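Local coordinates for fructose-bisphosphate aldolase (Slackia heliotrinireducens, PDB 4MOZ), which belongs to the DeoC/LacD family of aldolases and folds as a closed eight-stranded parallel barrel of the TIM type, found here in an assembly of five chains, at residues L37-D43 / C77-Q83; D64-K70 / Y90-Y94; I194-A198 / L226-S230. All blocks are in the same frame, centred on the assembly; numbering follows the deposited sequence.

Interaction 1 (L37-D43 / C77-Q83); sequences LMLFACD and CGVMAGQ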
loop_
_atom_site.group_PDB
_atom_site.type_symbol
_atom_site.label_atom_id
_atom_site.label_comp_id
_atom_site.label_asym_id
_atom_site.label_seq_id
_atom_site.Cartn_x
_atom_site.Cartn_y
_atom_site.Cartn_z
ATOM N N LEU C 37 27.240 4.707 -24.729
ATOM C CA LEU C 37 26.219 5.647 -24.275
ATOM C C LEU C 37 26.797 6.954 -23.754
ATOM O O LEU C 37 27.468 6.978 -22.716
ATOM C CB LEU C 37 25.305 5.015 -23.214
ATOM C CG LEU C 37 24.148 5.888 -22.698
ATOM C CD1 LEU C 37 23.122 6.157 -23.791
ATOM C CD2 LEU C 37 23.481 5.259 -21.484
HETATM N N MSE C 38 26.529 8.032 -24.486
HETATM C CA MSE C 38 26.819 9.385 -24.021
HETATM C C MSE C 38 25.518 9.953 -23.472
HETATM O O MSE C 38 24.613 10.297 -24.236
HETATM C CB MSE C 38 27.366 10.254 -25.162
HETATM C CG MSE C 38 27.949 11.595 -24.727
HETATM SE SE MSE C 38 26.611 12.844 -24.014
HETATM C CE MSE C 38 27.699 14.470 -23.966
ATOM N N LEU C 39 25.421 10.030 -22.147
ATOM C CA LEU C 39 24.203 10.485 -21.478
ATOM C C LEU C 39 24.346 11.908 -20.942
ATOM O O LEU C 39 25.238 12.197 -20.139
ATOM C CB LEU C 39 23.811 9.514 -20.352
ATOM C CG LEU C 39 22.501 9.785 -19.593
ATOM C CD1 LEU C 39 21.813 8.487 -19.202
ATOM C CD2 LEU C 39 22.709 10.674 -18.368
ATOM N N PHE C 40 23.461 12.787 -21.397
ATOM C CA PHE C 40 23.388 14.150 -20.890
ATOM C C PHE C 40 22.315 14.204 -19.797
ATOM O O PHE C 40 21.110 14.119 -20.074
ATOM C CB PHE C 40 23.109 15.122 -22.044
ATOM C CG PHE C 40 22.957 16.567 -21.632
ATOM C CD1 PHE C 40 23.721 17.113 -20.598
ATOM C CD2 PHE C 40 22.068 17.396 -22.314
ATOM C CE1 PHE C 40 23.578 18.441 -20.234
ATOM C CE2 PHE C 40 21.926 18.734 -21.959
ATOM C CZ PHE C 40 22.682 19.255 -20.917
ATOM N N ALA C 41 22.778 14.321 -18.551
ATOM C CA ALA C 41 21.909 14.300 -17.378
ATOM C C ALA C 41 21.312 15.676 -17.083
ATOM O O ALA C 41 22.037 16.649 -16.849
ATOM C CB ALA C 41 22.669 13.764 -16.169
ATOM N N CYS C 42 19.983 15.742 -17.095
ATOM C CA CYS C 42 19.247 16.987 -16.874
ATOM C C CYS C 42 18.168 16.819 -15.805
ATOM O O CYS C 42 17.113 17.449 -15.870
ATOM C CB CYS C 42 18.604 17.455 -18.185
ATOM S SG CYS C 42 19.778 17.835 -19.505
ATOM N N ASP C 43 18.443 15.972 -14.818
ATOM C CA ASP C 43 17.471 15.628 -13.786
ATOM C C ASP C 43 17.741 16.323 -12.447
ATOM O O ASP C 43 16.987 16.147 -11.489
ATOM C CB ASP C 43 17.445 14.109 -13.589
ATOM C CG ASP C 43 18.768 13.563 -13.055
ATOM O OD1 ASP C 43 19.837 13.929 -13.593
ATOM O OD2 ASP C 43 18.736 12.757 -12.099
ATOM N N CYS C 77 24.884 14.535 -28.308
ATOM C CA CYS C 77 24.632 13.683 -27.147
ATOM C C CYS C 77 23.982 12.385 -27.613
ATOM O O CYS C 77 23.410 12.336 -28.704
ATOM C CB CYS C 77 23.699 14.384 -26.149
ATOM S SG CYS C 77 24.138 16.083 -25.699
ATOM N N GLY C 78 24.078 11.338 -26.794
ATOM C CA GLY C 78 23.398 10.077 -27.069
ATOM C C GLY C 78 21.949 10.213 -26.649
ATOM O O GLY C 78 21.043 10.170 -27.490
ATOM N N VAL C 79 21.739 10.384 -25.342
ATOM C CA VAL C 79 20.411 10.646 -24.786
ATOM C C VAL C 79 20.406 11.858 -23.851
ATOM O O VAL C 79 21.417 12.171 -23.209
ATOM C CB VAL C 79 19.820 9.432 -24.014
ATOM C CG1 VAL C 79 19.650 8.224 -24.925
ATOM C CG2 VAL C 79 20.660 9.080 -22.792
HETATM N N MSE C 80 19.270 12.545 -23.804
HETATM C CA MSE C 80 19.033 13.540 -22.778
HETATM C C MSE C 80 18.108 12.922 -21.748
HETATM O O MSE C 80 16.987 12.523 -22.073
HETATM C CB MSE C 80 18.399 14.796 -23.362
HETATM C CG MSE C 80 18.112 15.857 -22.316
HETATM SE SE MSE C 80 17.053 17.304 -23.040
HETATM C CE MSE C 80 16.813 18.356 -21.420
ATOM N N ALA C 81 18.591 12.832 -20.513
ATOM C CA ALA C 81 17.815 12.257 -19.413
ATOM C C ALA C 81 17.186 13.346 -18.553
ATOM O O ALA C 81 17.888 14.216 -18.033
ATOM C CB ALA C 81 18.681 11.339 -18.562
ATOM N N GLY C 82 15.862 13.295 -18.417
ATOM C CA GLY C 82 15.134 14.249 -17.581
ATOM C C GLY C 82 13.783 13.729 -17.130
ATOM O O GLY C 82 13.299 12.713 -17.638
ATOM N N GLN C 83 13.172 14.430 -16.173
ATOM C CA GLN C 83 11.842 14.068 -15.681
ATOM C C GLN C 83 10.789 14.196 -16.778
ATOM O O GLN C 83 10.934 15.011 -17.700
ATOM C CB GLN C 83 11.449 14.926 -14.476
ATOM C CG GLN C 83 12.202 14.605 -13.192
ATOM C CD GLN C 83 13.527 15.340 -13.085
ATOM O OE1 GLN C 83 13.848 16.197 -13.920
ATOM N NE2 GLN C 83 14.306 15.010 -12.055
HETATM O O HOH W 1 15.845 18.574 -13.740
#
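Leu39 and Val79 touch across the strands, their side chains slanting across each other, with Val79 CG2 3.8 Å from Leu39 CG. The same methyl, set between the backbone N and carbonyl carbon of its own valine, is also approached by Leu37 CD1 at 4.0 Å, the two side chains crossing at roughly a right angle. Leu39 has an off-staggered second torsion (chi2 145°), and CD2 reaches across to Ala81 CB on the other strand at 4.1 Å. Phe40, on the other face of the sheet, holds CG anti to its N (chi1 178°). There Cys42 SG, from two residues further along, sits over the ring's rim, while Cys77 SG lies oblique to the ring in a sulfur-aromatic contact. The selenomethionine Met80 extends fully, and its CE comes 3.6 Å from Cys42 SG. Cys77 and Met80 were modelled in two conformers, so the sulfur contacts described for them are less certain.

Strands 37-41 and 79-82 are the first two of the parallel TIM barrel. Leu37, Leu39, Val79 and Ala81 face its interior, where Leu37 meets Val174, and Leu39 and Ala81 meet Leu100 and Trp176; Phe40 and Met80 face outward, under helix 66-74. Register is kept by Val79 N to Met38 O (3.1 Å), Phe40 N to Val79 O (2.8 Å), Ala81 N to Phe40 O and Cys42 N to Ala81 O.

Past the strands, Gln83 bends at its second torsion (chi2 86°) and turns its amide back. NE2 donates to a lone pair of Asp43 O at 3.0 Å, with the acceptor almost in the amide plane. Ser105 OG also bonds NE2, and a water donating to OE1 and to Cys42 O (2.7 Å from the latter) grips the other end, fixing the rotation of the amide.

Interaction 2 (D64-K70 / Y90-Y94); sequences DPEHLFK and YAADY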
loop_
_atom_site.group_PDB
_atom_site.type_symbol
_atom_site.label_atom_id
_atom_site.label_comp_id
_atom_site.label_asym_id
_atom_site.label_seq_id
_atom_site.Cartn_x
_atom_site.Cartn_y
_atom_site.Cartn_z
ATOM N N ASP C 64 17.768 29.457 -16.876
ATOM C CA ASP C 64 16.606 29.166 -17.718
ATOM C C ASP C 64 16.678 27.701 -18.152
ATOM O O ASP C 64 17.648 27.294 -18.779
ATOM C CB ASP C 64 16.582 30.095 -18.943
ATOM C CG ASP C 64 15.325 29.932 -19.807
ATOM O OD1 ASP C 64 14.603 28.916 -19.708
ATOM O OD2 ASP C 64 15.059 30.849 -20.610
ATOM N N PRO C 65 15.652 26.903 -17.812
ATOM C CA PRO C 65 15.620 25.472 -18.142
ATOM C C PRO C 65 15.716 25.145 -19.635
ATOM O O PRO C 65 16.165 24.053 -19.983
ATOM C CB PRO C 65 14.269 25.017 -17.598
ATOM C CG PRO C 65 13.977 25.975 -16.497
ATOM C CD PRO C 65 14.508 27.292 -16.970
ATOM N N GLU C 66 15.296 26.066 -20.504
ATOM C CA GLU C 66 15.387 25.834 -21.948
ATOM C C GLU C 66 16.844 25.663 -22.412
ATOM O O GLU C 66 17.115 25.024 -23.430
ATOM C CB GLU C 66 14.681 26.937 -22.744
ATOM C CG GLU C 66 14.347 26.503 -24.166
ATOM C CD GLU C 66 13.529 27.512 -24.951
ATOM O OE1 GLU C 66 12.989 28.470 -24.358
ATOM O OE2 GLU C 66 13.418 27.333 -26.181
ATOM N N HIS C 67 17.765 26.239 -21.644
ATOM C CA HIS C 67 19.206 26.024 -21.792
ATOM C C HIS C 67 19.544 24.567 -22.005
ATOM O O HIS C 67 20.320 24.232 -22.908
ATOM C CB HIS C 67 19.906 26.566 -20.552
ATOM C CG HIS C 67 21.415 26.571 -20.631
ATOM N ND1 HIS C 67 22.093 27.264 -21.565
ATOM C CD2 HIS C 67 22.372 25.971 -19.811
ATOM C CE1 HIS C 67 23.415 27.099 -21.368
ATOM N NE2 HIS C 67 23.583 26.310 -20.290
ATOM N N LEU C 68 18.953 23.690 -21.192
ATOM C CA LEU C 68 19.221 22.252 -21.271
ATOM C C LEU C 68 18.824 21.673 -22.625
ATOM O O LEU C 68 19.549 20.857 -23.198
ATOM C CB LEU C 68 18.508 21.498 -20.142
ATOM C CG LEU C 68 18.742 21.995 -18.706
ATOM C CD1 LEU C 68 17.813 21.298 -17.726
ATOM C CD2 LEU C 68 20.191 21.823 -18.282
ATOM N N PHE C 69 17.678 22.106 -23.140
ATOM C CA PHE C 69 17.175 21.594 -24.410
ATOM C C PHE C 69 17.940 22.159 -25.606
ATOM O O PHE C 69 18.100 21.475 -26.620
ATOM C CB PHE C 69 15.674 21.844 -24.531
ATOM C CG PHE C 69 14.845 20.985 -23.610
ATOM C CD1 PHE C 69 14.611 21.374 -22.288
ATOM C CD2 PHE C 69 14.307 19.780 -24.059
ATOM C CE1 PHE C 69 13.857 20.581 -21.437
ATOM C CE2 PHE C 69 13.550 18.987 -23.213
ATOM C CZ PHE C 69 13.322 19.387 -21.900
ATOM N N LYS C 70 18.418 23.395 -25.477
ATOM C CA LYS C 70 19.257 24.014 -26.498
ATOM C C LYS C 70 20.586 23.271 -26.619
ATOM O O LYS C 70 21.068 23.039 -27.726
ATOM C CB LYS C 70 19.509 25.491 -26.183
ATOM C CG LYS C 70 18.301 26.404 -26.344
ATOM C CD LYS C 70 18.708 27.844 -26.059
ATOM C CE LYS C 70 17.515 28.776 -25.925
ATOM N NZ LYS C 70 16.964 29.174 -27.244
ATOM N N TYR C 90 8.839 21.052 -23.084
ATOM C CA TYR C 90 9.740 21.550 -24.126
ATOM C C TYR C 90 9.867 20.665 -25.367
ATOM O O TYR C 90 10.250 21.156 -26.431
ATOM C CB TYR C 90 11.129 21.801 -23.541
ATOM C CG TYR C 90 11.172 22.904 -22.507
ATOM C CD1 TYR C 90 11.389 24.227 -22.887
ATOM C CD2 TYR C 90 10.998 22.624 -21.147
ATOM C CE1 TYR C 90 11.438 25.245 -21.949
ATOM C CE2 TYR C 90 11.039 23.635 -20.199
ATOM C CZ TYR C 90 11.260 24.945 -20.607
ATOM O OH TYR C 90 11.303 25.962 -19.683
ATOM N N ALA C 91 9.548 19.377 -25.233
ATOM C CA ALA C 91 9.801 18.386 -26.289
ATOM C C ALA C 91 9.212 18.727 -27.651
ATOM O O ALA C 91 9.802 18.380 -28.672
ATOM C CB ALA C 91 9.342 16.998 -25.855
ATOM N N ALA C 92 8.056 19.390 -27.671
ATOM C CA ALA C 92 7.418 19.758 -28.940
ATOM C C ALA C 92 8.293 20.712 -29.760
ATOM O O ALA C 92 8.294 20.652 -30.990
ATOM C CB ALA C 92 6.032 20.353 -28.709
ATOM N N ASP C 93 9.049 21.567 -29.070
ATOM C CA ASP C 93 9.966 22.497 -29.722
ATOM C C ASP C 93 11.362 21.917 -29.934
ATOM O O ASP C 93 12.210 22.551 -30.559
ATOM C CB ASP C 93 10.066 23.798 -28.923
ATOM C CG ASP C 93 8.780 24.582 -28.935
ATOM O OD1 ASP C 93 8.119 24.634 -29.991
ATOM O OD2 ASP C 93 8.426 25.150 -27.888
ATOM N N TYR C 94 11.599 20.724 -29.395
ATOM C CA TYR C 94 12.895 20.060 -29.506
ATOM C C TYR C 94 12.726 18.572 -29.827
ATOM O O TYR C 94 13.164 17.716 -29.058
ATOM C CB TYR C 94 13.700 20.266 -28.217
ATOM C CG TYR C 94 14.061 21.710 -27.979
ATOM C CD1 TYR C 94 13.202 22.562 -27.280
ATOM C CD2 TYR C 94 15.253 22.236 -28.468
ATOM C CE1 TYR C 94 13.527 23.895 -27.072
ATOM C CE2 TYR C 94 15.587 23.567 -28.266
ATOM C CZ TYR C 94 14.721 24.389 -27.570
ATOM O OH TYR C 94 15.055 25.701 -27.370
HETATM O O HOH W 2 11.924 28.292 -20.344
#
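One face of the Phe69 ring carries Tyr90 CB, 3.5 Å from the ring centroid and almost on its normal, a CH-pi contact; Pro65 O lies at the edge, in the ring plane. The Tyr94 ring takes Phe69 CB over the centre of one face at 3.7 Å, a second CH-pi contact, and has Glu66 OE2 and Tyr90 O at its edge. A water lies at the edge of the Tyr90 ring, in its plane. Phe69 thus uses its ring on one tyrosine and its CB on the other. The Phe69 and Tyr90 planes are 24° apart but offset, with centroids 4.9 Å apart, so that overlap is slight. Phe69 and Tyr94 stand oblique.

Both tyrosines hold CG beside the backbone N (chi1 -65° in each), and this sends their hydroxyls toward the start of helix 66-74. Tyr94 OH donates to Glu66 OE2 at 2.6 Å, on the anti lone pair, with carboxylate and ring nearly perpendicular (84°). Lys70 CG lies beside the same hydroxyl. Tyr90 OH reaches past Glu66 CB to Pro65 CB at 3.7 Å, and a water 2.5 Å from Tyr90 OH donates to Asp64 OD1. That oxygen also caps the helix by accepting from Glu66 N at 3.0 Å.

The cluster ties the helix that precedes the second barrel strand to the turn after helix 84-90, at a boundary between subunits. Asp93 forms a salt bridge with Arg235 of a second subunit, and the backbone N of that arginine makes a weak hydrogen bond with Tyr90 OH.

Glu66 OE2 lies 5.7 Å from the like-charged Asp93 OD2; the Tyr94 hydroxyl solvates the carboxylate of Glu66 through its hydrogen bond, and Arg235 of the second subunit, paired with Asp93, probably eases the repulsion.

Interaction 3 (I194-A198 / L226-S230); sequences IAGAA and LAVAS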
loop_
_atom_site.group_PDB
_atom_site.type_symbol
_atom_site.label_atom_id
_atom_site.label_comp_id
_atom_site.label_asym_id
_atom_site.label_seq_id
_atom_site.Cartn_x
_atom_site.Cartn_y
_atom_site.Cartn_z
ATOM N N ILE C 194 31.235 -0.154 -5.564
ATOM C CA ILE C 194 30.948 0.182 -6.955
ATOM C C ILE C 194 30.716 -1.083 -7.779
ATOM O O ILE C 194 29.816 -1.132 -8.617
ATOM C CB ILE C 194 32.086 1.032 -7.569
ATOM C CG1 ILE C 194 32.320 2.315 -6.750
ATOM C CG2 ILE C 194 31.817 1.341 -9.039
ATOM C CD1 ILE C 194 31.106 3.200 -6.557
ATOM N N ALA C 195 31.527 -2.110 -7.523
ATOM C CA ALA C 195 31.387 -3.394 -8.205
ATOM C C ALA C 195 30.068 -4.079 -7.841
ATOM O O ALA C 195 29.383 -4.623 -8.714
ATOM C CB ALA C 195 32.576 -4.295 -7.904
ATOM N N GLY C 196 29.716 -4.032 -6.556
ATOM C CA GLY C 196 28.447 -4.575 -6.068
ATOM C C GLY C 196 27.251 -3.932 -6.746
ATOM O O GLY C 196 26.345 -4.623 -7.228
ATOM N N ALA C 197 27.266 -2.600 -6.790
ATOM C CA ALA C 197 26.216 -1.810 -7.427
ATOM C C ALA C 197 26.060 -2.184 -8.898
ATOM O O ALA C 197 24.945 -2.363 -9.386
ATOM C CB ALA C 197 26.518 -0.324 -7.280
ATOM N N ALA C 198 27.189 -2.313 -9.592
ATOM C CA ALA C 198 27.195 -2.685 -11.001
ATOM C C ALA C 198 26.573 -4.060 -11.241
ATOM O O ALA C 198 25.814 -4.241 -12.194
ATOM C CB ALA C 198 28.610 -2.634 -11.556
ATOM N N LEU C 226 37.647 0.371 -11.465
ATOM C CA LEU C 226 36.408 0.361 -12.242
ATOM C C LEU C 226 36.280 -0.851 -13.173
ATOM O O LEU C 226 35.167 -1.303 -13.453
ATOM C CB LEU C 226 36.268 1.658 -13.052
ATOM C CG LEU C 226 34.940 1.913 -13.778
ATOM C CD1 LEU C 226 33.781 2.045 -12.796
ATOM C CD2 LEU C 226 35.028 3.147 -14.665
ATOM N N ALA C 227 37.413 -1.365 -13.653
ATOM C CA ALA C 227 37.427 -2.563 -14.504
ATOM C C ALA C 227 36.723 -3.755 -13.850
ATOM O O ALA C 227 36.037 -4.521 -14.527
ATOM C CB ALA C 227 38.850 -2.931 -14.899
ATOM N N VAL C 228 36.892 -3.896 -12.536
ATOM C CA VAL C 228 36.236 -4.956 -11.771
ATOM C C VAL C 228 34.706 -4.795 -11.806
ATOM O O VAL C 228 33.969 -5.779 -11.934
ATOM C CB VAL C 228 36.761 -4.992 -10.315
ATOM C CG1 VAL C 228 35.997 -6.003 -9.473
ATOM C CG2 VAL C 228 38.249 -5.312 -10.305
ATOM N N ALA C 229 34.244 -3.550 -11.713
ATOM C CA ALA C 229 32.819 -3.244 -11.765
ATOM C C ALA C 229 32.231 -3.493 -13.154
ATOM O O ALA C 229 31.127 -4.028 -13.276
ATOM C CB ALA C 229 32.565 -1.811 -11.323
ATOM N N SER C 230 32.975 -3.110 -14.191
ATOM C CA SER C 230 32.552 -3.345 -15.567
ATOM C C SER C 230 32.425 -4.839 -15.848
ATOM O O SER C 230 31.543 -5.261 -16.599
ATOM C CB SER C 230 33.524 -2.699 -16.549
ATOM O OG SER C 230 33.444 -1.285 -16.469
#
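Ile194 keeps CG2 opposite its backbone N and CG1 opposite its carbonyl carbon (chi1 -57°), an arrangement that lowers CG2 to within 4.0 Å of Ala229 CB while the longer branch leads away. Leu226, with its CG also turned from the backbone N (chi1 -172°), brings CD1 to 4.3 Å from Ile194 CG2. On the far side of Ala229, Val228 points CG1 at Ala195 CB, 4.1 Å away.

Between these larger groups the contact is made by alanines. Ala229 CB drops among Ile194, Ala195 and Ala198, nearest to Ala195 CA at 3.7 Å. In return, Ala198 CB rests 3.4 Å from Ala229 O. With so little bulk between them, the CA atoms of Ala195 and Ala229 approach to 3.8 Å, and the two helix segments run 8.1 Å apart, both in the same direction and only 17° off parallel.

Helices 191-204 and 222-232 are consecutive in the outer layer of the TIM barrel, following strands 172-177 and 208-210. Leu238 of strand 237-240 touches Ala198, Leu226 and Ala229 from the barrel side. Ile194 and Leu226 also share Pro214 as a neighbour. Asn50 of a third subunit packs on Ala195 and Val228, so the outer rim of this pair also belongs to a subunit interface.

Methyls facing methyls and backbone make the cohesion one of dispersion and burial. Ile194 O, which lies near Ala229 CB, is bonded within its own helix to Ala198 N, and the close approach of the helices therefore costs this carbonyl no partner.

Overall arrangement
Interactions 1 and 2 are neighbours, their centres 13 Å apart, and they alternate along the chain: helix 66-74 leads into strand 79-82. They touch directly, Met80 CE lying 3.7 Å from Phe69 CZ and Phe40 CE2 3.4 Å from Leu68 O, so the outer face of the first two strands packs beneath the helix that carries the aromatic cluster. Interaction 3 comes later in the chain, its nearest atoms about 12 Å from interaction 1 and about 24 Å from interaction 2, on the opposite side of the chain's centre. Interaction 1 thus belongs to the barrel wall, and interactions 2 and 3 to its outer layer, where each borders a different neighbouring subunit.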